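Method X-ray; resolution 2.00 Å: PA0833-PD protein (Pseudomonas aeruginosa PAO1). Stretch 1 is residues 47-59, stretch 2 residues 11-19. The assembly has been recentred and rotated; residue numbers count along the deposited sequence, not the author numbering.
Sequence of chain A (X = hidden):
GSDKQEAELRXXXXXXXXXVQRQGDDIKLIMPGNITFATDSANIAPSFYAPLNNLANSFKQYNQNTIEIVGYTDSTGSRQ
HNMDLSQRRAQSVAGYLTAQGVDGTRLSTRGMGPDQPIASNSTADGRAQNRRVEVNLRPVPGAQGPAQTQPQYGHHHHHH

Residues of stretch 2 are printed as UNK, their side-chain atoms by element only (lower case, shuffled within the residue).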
# COMPACT_ATOMS: atom_id res chain seq x y z
N SER A 47 12.10 -9.60 -0.92
CA SER A 47 12.10 -9.02 -2.26
C SER A 47 11.43 -7.65 -2.34
O SER A 47 11.60 -6.96 -3.35
CB SER A 47 11.37 -9.96 -3.21
OG SER A 47 10.00 -10.04 -2.83
N PHE A 48 10.65 -7.26 -1.34
CA PHE A 48 9.93 -6.00 -1.41
C PHE A 48 10.64 -4.87 -0.68
O PHE A 48 10.14 -3.74 -0.67
CB PHE A 48 8.51 -6.17 -0.87
CG PHE A 48 7.56 -5.16 -1.41
CD1 PHE A 48 7.19 -5.20 -2.74
CD2 PHE A 48 7.05 -4.16 -0.61
CE1 PHE A 48 6.32 -4.26 -3.26
CE2 PHE A 48 6.18 -3.22 -1.12
CZ PHE A 48 5.81 -3.27 -2.45
N TYR A 49 11.79 -5.16 -0.07
CA TYR A 49 12.54 -4.12 0.63
C TYR A 49 12.95 -3.01 -0.32
O TYR A 49 12.76 -1.82 -0.03
CB TYR A 49 13.76 -4.73 1.30
CG TYR A 49 13.48 -5.35 2.65
CD1 TYR A 49 12.34 -6.12 2.86
CD2 TYR A 49 14.35 -5.16 3.71
CE1 TYR A 49 12.09 -6.68 4.10
CE2 TYR A 49 14.10 -5.72 4.94
CZ TYR A 49 12.97 -6.48 5.13
OH TYR A 49 12.72 -7.03 6.37
N ALA A 50 13.52 -3.37 -1.46
CA ALA A 50 14.05 -2.37 -2.37
C ALA A 50 12.95 -1.57 -3.06
O ALA A 50 13.09 -0.35 -3.20
CB ALA A 50 14.98 -3.03 -3.40
N PRO A 51 11.84 -2.18 -3.51
CA PRO A 51 10.70 -1.36 -3.95
C PRO A 51 10.25 -0.35 -2.90
O PRO A 51 10.01 0.82 -3.23
CB PRO A 51 9.62 -2.41 -4.25
CG PRO A 51 10.39 -3.58 -4.70
CD PRO A 51 11.64 -3.60 -3.87
N LEU A 52 10.15 -0.77 -1.64
CA LEU A 52 9.78 0.16 -0.57
C LEU A 52 10.83 1.25 -0.39
O LEU A 52 10.50 2.40 -0.12
CB LEU A 52 9.56 -0.59 0.74
CG LEU A 52 8.20 -1.28 0.87
CD1 LEU A 52 8.14 -2.13 2.13
CD2 LEU A 52 7.08 -0.25 0.85
N ASN A 53 12.12 0.89 -0.53
CA ASN A 53 13.17 1.90 -0.49
C ASN A 53 12.95 2.97 -1.55
O ASN A 53 13.10 4.16 -1.27
CB ASN A 53 14.54 1.25 -0.69
CG ASN A 53 14.97 0.39 0.49
OD1 ASN A 53 14.41 0.49 1.58
ND2 ASN A 53 15.98 -0.44 0.27
N ASN A 54 12.60 2.55 -2.77
CA ASN A 54 12.33 3.51 -3.83
C ASN A 54 11.12 4.37 -3.52
O ASN A 54 11.12 5.58 -3.77
CB ASN A 54 12.15 2.78 -5.16
CG ASN A 54 13.46 2.42 -5.82
OD1 ASN A 54 14.21 3.30 -6.24
ND2 ASN A 54 13.74 1.13 -5.92
N LEU A 55 10.06 3.76 -2.98
CA LEU A 55 8.88 4.52 -2.59
C LEU A 55 9.21 5.58 -1.56
O LEU A 55 8.76 6.73 -1.66
CB LEU A 55 7.80 3.58 -2.06
CG LEU A 55 6.95 2.83 -3.09
CD1 LEU A 55 5.92 1.95 -2.40
CD2 LEU A 55 6.27 3.81 -4.02
N ALA A 56 10.01 5.22 -0.55
CA ALA A 56 10.37 6.18 0.49
C ALA A 56 11.13 7.36 -0.09
O ALA A 56 10.92 8.51 0.31
CB ALA A 56 11.20 5.49 1.58
N ASN A 57 12.03 7.10 -1.05
CA ASN A 57 12.77 8.19 -1.68
C ASN A 57 11.83 9.11 -2.45
O ASN A 57 12.00 10.34 -2.43
CB ASN A 57 13.85 7.63 -2.60
CG ASN A 57 14.97 6.95 -1.84
OD1 ASN A 57 15.16 7.21 -0.65
ND2 ASN A 57 15.71 6.08 -2.52
N SER A 58 10.84 8.55 -3.14
CA SER A 58 9.88 9.37 -3.87
C SER A 58 9.07 10.23 -2.91
O SER A 58 8.92 11.44 -3.12
CB SER A 58 8.95 8.48 -4.69
OG SER A 58 7.95 9.25 -5.34
N PHE A 59 8.54 9.63 -1.84
CA PHE A 59 7.76 10.39 -0.87
C PHE A 59 8.58 11.51 -0.25
O PHE A 59 8.08 12.62 -0.05
CB PHE A 59 7.23 9.46 0.24
CG PHE A 59 6.38 8.32 -0.25
CD1 PHE A 59 5.78 8.34 -1.50
CD2 PHE A 59 6.16 7.22 0.56
CE1 PHE A 59 5.00 7.28 -1.93
CE2 PHE A 59 5.38 6.16 0.14
CZ PHE A 59 4.80 6.19 -1.11
N UNK A 11 7.91 4.36 -13.39
CA UNK A 11 9.21 3.83 -13.78
C UNK A 11 9.80 2.95 -12.69
O UNK A 11 10.23 1.82 -12.95
c UNK A 11 11.81 5.45 -15.95
n UNK A 11 13.98 4.12 -18.60
c UNK A 11 12.90 4.60 -18.00
c UNK A 11 10.16 4.98 -14.12
n UNK A 11 12.94 4.92 -16.71
c UNK A 11 11.43 4.52 -14.81
n UNK A 11 11.78 4.77 -18.69
N UNK A 12 9.81 3.45 -11.44
CA UNK A 12 10.42 2.70 -10.35
C UNK A 12 9.68 1.40 -10.06
O UNK A 12 10.30 0.40 -9.67
n UNK A 12 12.44 5.85 -7.22
c UNK A 12 10.47 3.55 -9.08
c UNK A 12 11.45 4.69 -9.11
o UNK A 12 10.21 5.97 -7.52
c UNK A 12 11.32 5.57 -7.88
N UNK A 13 8.36 1.39 -10.21
CA UNK A 13 7.57 0.21 -9.87
C UNK A 13 7.46 -0.79 -11.01
O UNK A 13 6.81 -1.82 -10.84
c UNK A 13 6.14 1.37 -8.07
s UNK A 13 6.89 0.45 -6.70
c UNK A 13 8.38 1.42 -6.42
c UNK A 13 6.17 0.63 -9.40
N UNK A 14 8.07 -0.50 -12.15
CA UNK A 14 8.09 -1.45 -13.27
C UNK A 14 8.58 -2.81 -12.81
O UNK A 14 9.62 -2.93 -12.16
c UNK A 14 8.99 -0.91 -14.38
c UNK A 14 9.07 -1.77 -15.64
c UNK A 14 9.59 -1.01 -16.83
o UNK A 14 10.37 -0.06 -16.62
o UNK A 14 9.20 -1.35 -17.98
N UNK A 15 7.80 -3.85 -13.12
CA UNK A 15 8.18 -5.21 -12.84
C UNK A 15 8.16 -5.64 -11.39
O UNK A 15 8.55 -6.77 -11.10
N UNK A 16 7.70 -4.79 -10.47
CA UNK A 16 7.62 -5.16 -9.06
C UNK A 16 6.30 -5.83 -8.70
O UNK A 16 6.22 -6.46 -7.64
c UNK A 16 9.08 -3.20 -8.49
o UNK A 16 6.68 -3.05 -8.35
c UNK A 16 7.79 -3.93 -8.16
N UNK A 17 5.28 -5.71 -9.54
CA UNK A 17 3.95 -6.13 -9.18
C UNK A 17 3.13 -5.07 -8.49
O UNK A 17 1.94 -5.30 -8.21
N UNK A 18 3.71 -3.91 -8.18
CA UNK A 18 2.97 -2.79 -7.61
C UNK A 18 2.27 -2.05 -8.74
O UNK A 18 2.91 -1.66 -9.72
c UNK A 18 3.90 -1.86 -6.83
c UNK A 18 3.15 -0.62 -6.36
c UNK A 18 4.53 -2.58 -5.66
N UNK A 19 0.97 -1.84 -8.60
CA UNK A 19 0.22 -1.09 -9.59
C UNK A 19 0.09 0.37 -9.17
O UNK A 19 -0.09 0.68 -8.00
c UNK A 19 -1.23 -3.18 -9.84
c UNK A 19 -2.62 -3.69 -9.63
o UNK A 19 -2.78 -4.91 -9.43
o UNK A 19 -3.56 -2.87 -9.68
c UNK A 19 -1.18 -1.68 -9.80

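Stretch 1 supplies a helix, residues 49-59; stretch 2 begins with helical residues 11-12 and includes a type II turn, and several of its side chains reach stretch 1.

Position 11 carries seven side-chain atoms: three carbons in a row, a nitrogen, and then a carbon bearing two further nitrogens. This guanidinium-tipped chain is an arginine. Arg 11 is exposed, and its side chain reaches nothing in stretch 1.

At position 12 there are five side-chain atoms, three carbons with the third carrying one oxygen and one nitrogen. CB points toward the helix, and the end group lies beside Asn 54 and Ser 58. A primary amide at the end of two methylene groups identifies glutamine. The extended chi2 (174°, t) carries the amide outward: Gln 12 NE2 lies 3.3 Å from Asn 54 OD1, while Gln 12 OE1 is 4.0 Å from Ser 58 CB. With 72 Å² covered, this residue gives up more surface to the contact than any other.

Position 13 is unbranched: two carbons, a sulfur and a terminal carbon. CB leaves sideways, but the end carbon comes up against Pro 51, Asn 54 and Leu 55. This thioether is methionine. Chi1 and chi2, both m, bend the chain so that its methyl end meets the helix. Met 13 CE packs 3.9 Å from Leu 55 CG, 4.2 Å from Asn 54 CB and 3.6 Å from the backbone atom Pro 51 O.

Three carbons, the third bearing two oxygens, make position 14 a glutamate. Glu 14 is exposed and well clear of stretch 1.

Position 15 has no side-chain atoms and is glycine. Its phi of 73° suits Gly 15 to the third place of the type II turn that starts at Met 13.

The side chain at position 16 is a carbon carrying one oxygen and one carbon, and the carbon branch faces the Pro 51 ring. Serine would lack the methyl and valine the oxygen, so this is threonine. Thr 16 CG2 is 4.0 Å from Pro 51 CG. Its hydroxyl serves the local fold: Thr 16 OG1 donates to Met 13 O at 2.8 Å, alongside the backbone bond from Thr 16 N to Met 13 O at 3.1 Å.

No side-chain atoms are present at position 17 either. Gly 17 has phi 88° and psi -5°, where a CB would be jammed against the carbonyl oxygen of Thr 16.

Position 18 has three carbons, one bearing the other two, and one branch approaches the edge of the Phe 48 ring, near its plane. This is valine. Val 18 CG2 is 3.4 Å from Phe 48 CE1. Val 18 N also donates to Thr 16 OG1 at 3.1 Å, which ties this residue to the turn.

At position 19, three carbons ending in two oxygens give glutamate. Glu 19 is exposed and makes no contact with stretch 1.

The contact is therefore chiefly one of apolar packing. Met 13, Thr 16 and Val 18 meet Leu 55, Pro 51 and Phe 48, while Gln 12 extends the contact along the helix to Asn 54 and Ser 58. The Thr 16 hydroxyl braces the turn from within as its methyl meets the helix.

Stretch 2, residues 11-19: RQMEGTGVE
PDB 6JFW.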